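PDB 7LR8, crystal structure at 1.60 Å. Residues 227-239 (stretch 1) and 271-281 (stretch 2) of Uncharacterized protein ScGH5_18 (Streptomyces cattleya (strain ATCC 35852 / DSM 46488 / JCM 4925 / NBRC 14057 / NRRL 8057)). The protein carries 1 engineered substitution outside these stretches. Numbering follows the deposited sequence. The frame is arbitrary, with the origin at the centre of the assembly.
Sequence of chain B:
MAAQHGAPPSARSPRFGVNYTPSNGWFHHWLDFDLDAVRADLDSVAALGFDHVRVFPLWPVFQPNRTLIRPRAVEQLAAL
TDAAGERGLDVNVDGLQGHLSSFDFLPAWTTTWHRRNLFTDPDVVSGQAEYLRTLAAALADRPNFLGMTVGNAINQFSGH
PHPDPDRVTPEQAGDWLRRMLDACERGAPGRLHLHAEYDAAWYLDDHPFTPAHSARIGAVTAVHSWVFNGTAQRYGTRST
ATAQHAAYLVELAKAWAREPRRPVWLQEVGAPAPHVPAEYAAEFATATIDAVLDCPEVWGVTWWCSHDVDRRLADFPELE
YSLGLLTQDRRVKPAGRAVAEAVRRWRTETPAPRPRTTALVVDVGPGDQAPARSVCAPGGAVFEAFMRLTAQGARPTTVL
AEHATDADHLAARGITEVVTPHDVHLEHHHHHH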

# COMPACT_ATOMS: atom_id res chain seq x y z
N VAL B 227 26.96 7.60 3.64
CA VAL B 227 28.23 7.21 3.03
C VAL B 227 28.20 5.82 2.39
O VAL B 227 29.23 5.39 1.85
CB VAL B 227 29.38 7.30 4.05
CG1 VAL B 227 29.54 8.74 4.52
CG2 VAL B 227 29.17 6.37 5.23
N PHE B 228 27.06 5.12 2.40
CA PHE B 228 26.93 3.93 1.58
C PHE B 228 26.64 4.26 0.12
O PHE B 228 26.43 3.34 -0.69
CB PHE B 228 25.85 2.97 2.13
CG PHE B 228 24.49 3.60 2.33
CD1 PHE B 228 23.81 4.20 1.28
CD2 PHE B 228 23.88 3.55 3.57
CE1 PHE B 228 22.55 4.77 1.47
CE2 PHE B 228 22.63 4.11 3.77
CZ PHE B 228 21.96 4.72 2.72
N ASN B 229 26.66 5.54 -0.24
CA ASN B 229 26.36 6.01 -1.58
C ASN B 229 27.54 5.89 -2.54
O ASN B 229 27.54 6.54 -3.59
CB ASN B 229 25.91 7.47 -1.51
CG ASN B 229 27.01 8.41 -1.07
OD1 ASN B 229 28.16 8.00 -0.83
ND2 ASN B 229 26.67 9.68 -0.94
N GLY B 230 28.57 5.11 -2.18
CA GLY B 230 29.79 5.01 -2.95
C GLY B 230 30.99 5.64 -2.26
O GLY B 230 32.13 5.35 -2.64
N THR B 231 30.75 6.48 -1.25
CA THR B 231 31.86 7.16 -0.58
C THR B 231 32.71 6.17 0.19
O THR B 231 33.93 6.11 0.00
CB THR B 231 31.33 8.24 0.36
OG1 THR B 231 30.60 9.23 -0.39
CG2 THR B 231 32.50 8.89 1.08
N ALA B 232 32.09 5.40 1.09
CA ALA B 232 32.86 4.42 1.85
C ALA B 232 33.46 3.35 0.95
O ALA B 232 34.60 2.91 1.17
CB ALA B 232 31.97 3.77 2.91
N GLN B 233 32.72 2.92 -0.07
CA GLN B 233 33.21 1.85 -0.94
C GLN B 233 34.46 2.27 -1.69
O GLN B 233 35.38 1.47 -1.88
CB GLN B 233 32.10 1.44 -1.91
CG GLN B 233 30.88 0.84 -1.24
CD GLN B 233 29.77 1.86 -0.98
OE1 GLN B 233 30.03 3.03 -0.67
NE2 GLN B 233 28.53 1.41 -1.10
N ARG B 234 34.51 3.53 -2.13
CA ARG B 234 35.61 3.99 -2.97
C ARG B 234 36.81 4.45 -2.15
O ARG B 234 37.95 4.12 -2.48
CB ARG B 234 35.13 5.13 -3.88
CG ARG B 234 36.22 5.70 -4.77
CD ARG B 234 35.64 6.71 -5.74
NE ARG B 234 34.57 6.12 -6.54
CZ ARG B 234 34.70 5.77 -7.81
NH1 ARG B 234 35.86 5.94 -8.44
NH2 ARG B 234 33.67 5.25 -8.46
N TYR B 235 36.56 5.21 -1.08
CA TYR B 235 37.63 5.83 -0.31
C TYR B 235 37.95 5.11 0.99
O TYR B 235 39.05 5.29 1.52
CB TYR B 235 37.26 7.29 -0.02
CG TYR B 235 36.98 8.05 -1.29
CD1 TYR B 235 38.02 8.42 -2.14
CD2 TYR B 235 35.68 8.36 -1.67
CE1 TYR B 235 37.79 9.10 -3.32
CE2 TYR B 235 35.43 9.04 -2.86
CZ TYR B 235 36.48 9.40 -3.68
OH TYR B 235 36.26 10.08 -4.85
N GLY B 236 37.04 4.30 1.51
CA GLY B 236 37.28 3.48 2.68
C GLY B 236 36.54 4.01 3.90
O GLY B 236 36.29 5.21 4.03
N THR B 237 36.21 3.10 4.81
CA THR B 237 35.50 3.45 6.04
C THR B 237 36.19 4.58 6.81
O THR B 237 35.54 5.52 7.29
CB THR B 237 35.39 2.23 6.95
OG1 THR B 237 34.69 1.18 6.28
CG2 THR B 237 34.67 2.61 8.23
N ARG B 238 37.51 4.49 6.97
CA ARG B 238 38.24 5.39 7.84
C ARG B 238 38.89 6.55 7.09
O ARG B 238 39.82 7.17 7.61
CB ARG B 238 39.30 4.61 8.63
CG ARG B 238 38.71 3.61 9.61
CD ARG B 238 39.62 3.45 10.83
NE ARG B 238 39.03 2.60 11.86
CZ ARG B 238 39.16 1.27 11.90
NH1 ARG B 238 39.87 0.65 10.97
NH2 ARG B 238 38.59 0.57 12.87
N SER B 239 38.39 6.86 5.90
CA SER B 239 38.97 7.89 5.06
C SER B 239 38.48 9.28 5.45
O SER B 239 37.45 9.44 6.11
CB SER B 239 38.63 7.63 3.59
OG SER B 239 37.21 7.71 3.39
N ALA B 271 25.19 6.11 10.63
CA ALA B 271 26.39 5.26 10.64
C ALA B 271 26.00 3.86 10.18
O ALA B 271 25.79 2.97 11.01
CB ALA B 271 27.01 5.23 12.03
N PRO B 272 25.94 3.62 8.84
CA PRO B 272 25.41 2.34 8.34
C PRO B 272 26.46 1.24 8.21
O PRO B 272 27.43 1.40 7.46
CB PRO B 272 24.87 2.71 6.96
CG PRO B 272 25.81 3.79 6.49
CD PRO B 272 26.22 4.56 7.74
N ALA B 273 26.27 0.11 8.89
CA ALA B 273 27.18 -1.02 8.75
C ALA B 273 26.90 -1.75 7.43
O ALA B 273 25.76 -1.80 6.98
CB ALA B 273 27.02 -1.98 9.92
N PRO B 274 27.93 -2.32 6.80
CA PRO B 274 29.33 -2.39 7.24
C PRO B 274 30.20 -1.24 6.75
O PRO B 274 31.40 -1.21 7.04
CB PRO B 274 29.83 -3.71 6.63
CG PRO B 274 28.80 -4.09 5.59
CD PRO B 274 27.74 -3.05 5.53
N HIS B 275 29.61 -0.32 5.98
CA HIS B 275 30.35 0.83 5.48
C HIS B 275 30.93 1.63 6.63
O HIS B 275 32.05 2.15 6.54
CB HIS B 275 29.43 1.68 4.60
CG HIS B 275 28.72 0.87 3.56
ND1 HIS B 275 27.49 0.30 3.77
CD2 HIS B 275 29.10 0.51 2.31
CE1 HIS B 275 27.13 -0.37 2.69
NE2 HIS B 275 28.09 -0.26 1.79
N VAL B 276 30.19 1.73 7.73
CA VAL B 276 30.72 2.10 9.03
C VAL B 276 30.44 0.95 9.98
O VAL B 276 29.30 0.74 10.40
CB VAL B 276 30.09 3.41 9.54
CG1 VAL B 276 30.70 3.79 10.89
CG2 VAL B 276 30.26 4.52 8.52
N PRO B 277 31.45 0.14 10.32
CA PRO B 277 31.24 -0.97 11.25
C PRO B 277 30.72 -0.45 12.58
O PRO B 277 31.03 0.67 13.00
CB PRO B 277 32.64 -1.58 11.40
CG PRO B 277 33.39 -1.15 10.19
CD PRO B 277 32.83 0.19 9.81
N ALA B 278 29.93 -1.29 13.26
CA ALA B 278 29.36 -0.90 14.54
C ALA B 278 30.43 -0.49 15.54
O ALA B 278 30.22 0.42 16.35
CB ALA B 278 28.49 -2.03 15.10
N GLU B 279 31.59 -1.16 15.51
CA GLU B 279 32.67 -0.81 16.44
C GLU B 279 33.32 0.53 16.13
O GLU B 279 34.05 1.06 16.97
CB GLU B 279 33.74 -1.91 16.46
CG GLU B 279 34.42 -2.14 15.13
CD GLU B 279 33.86 -3.35 14.41
OE1 GLU B 279 32.61 -3.46 14.28
OE2 GLU B 279 34.66 -4.22 13.99
N TYR B 280 33.08 1.09 14.94
CA TYR B 280 33.61 2.40 14.55
C TYR B 280 32.53 3.48 14.56
O TYR B 280 32.84 4.65 14.31
CB TYR B 280 34.24 2.31 13.16
CG TYR B 280 35.00 3.54 12.73
CD1 TYR B 280 36.20 3.90 13.34
CD2 TYR B 280 34.53 4.34 11.70
CE1 TYR B 280 36.89 5.02 12.95
CE2 TYR B 280 35.22 5.47 11.30
CZ TYR B 280 36.39 5.81 11.93
OH TYR B 280 37.08 6.93 11.53
N ALA B 281 31.28 3.12 14.87
CA ALA B 281 30.19 4.07 14.73
C ALA B 281 30.37 5.28 15.65
O ALA B 281 30.06 6.41 15.26
CB ALA B 281 28.85 3.39 15.02
O HOH W 1 35.87 8.00 8.43

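Stretch 1 builds a short helix, residues 231-235, between two glycines. Gly 230 sits at its N-cap and Gly 236 is the first residue to leave it; both have positive phi, at angles where a CB would jam against the preceding carbonyl O, so glycine fits each place. A type I turn from Gly 236 to Ser 239 follows. Stretch 2 has no regular helix or strand; the peptide bond before Pro 274 is cis, and Val 276 N hydrogen-bonds to Pro 272 O at 2.8 Å across the bend that contains it. The backbones come nearest where Ala 232 CA lies 5.7 Å from His 275 CA, an approach that the small alanine permits: its CB packs 3.7 Å from His 275 CB, near the plane of the imidazole.

His 275 has the largest area covered in the contact. Phe 228 CB lies over one face of its ring, 3.6 Å from the centroid, a CH-pi contact, while Phe 228 CD2 meets Pro 272 CG at 3.5 Å. His 275 ND1 is buried by the contact and has no hydrogen-bond partner in the model. Gln 233 NE2 comes within 3.4 Å of His 275 NE2 at a poor angle, and instead donates to Phe 228 O at 2.9 Å. Val 227 CG2 packs 3.9 Å from Val 276 CG2, branched aliphatic groups suited to a buried site.

Thr 237 serves two chemistries. Thr 237 OG1 donates to His 275 O at 2.8 Å, the only direct hydrogen bond between the stretches, while Thr 237 CG2 rests 3.4 Å from Pro 277 CD. The aliphatic Arg 238 CG lies over one face of the Tyr 280 ring, 4.2 Å from its centroid. A water donates to Thr 237 O and Ser 239 O and weakly accepts from Tyr 280 OH, bridging the stretches.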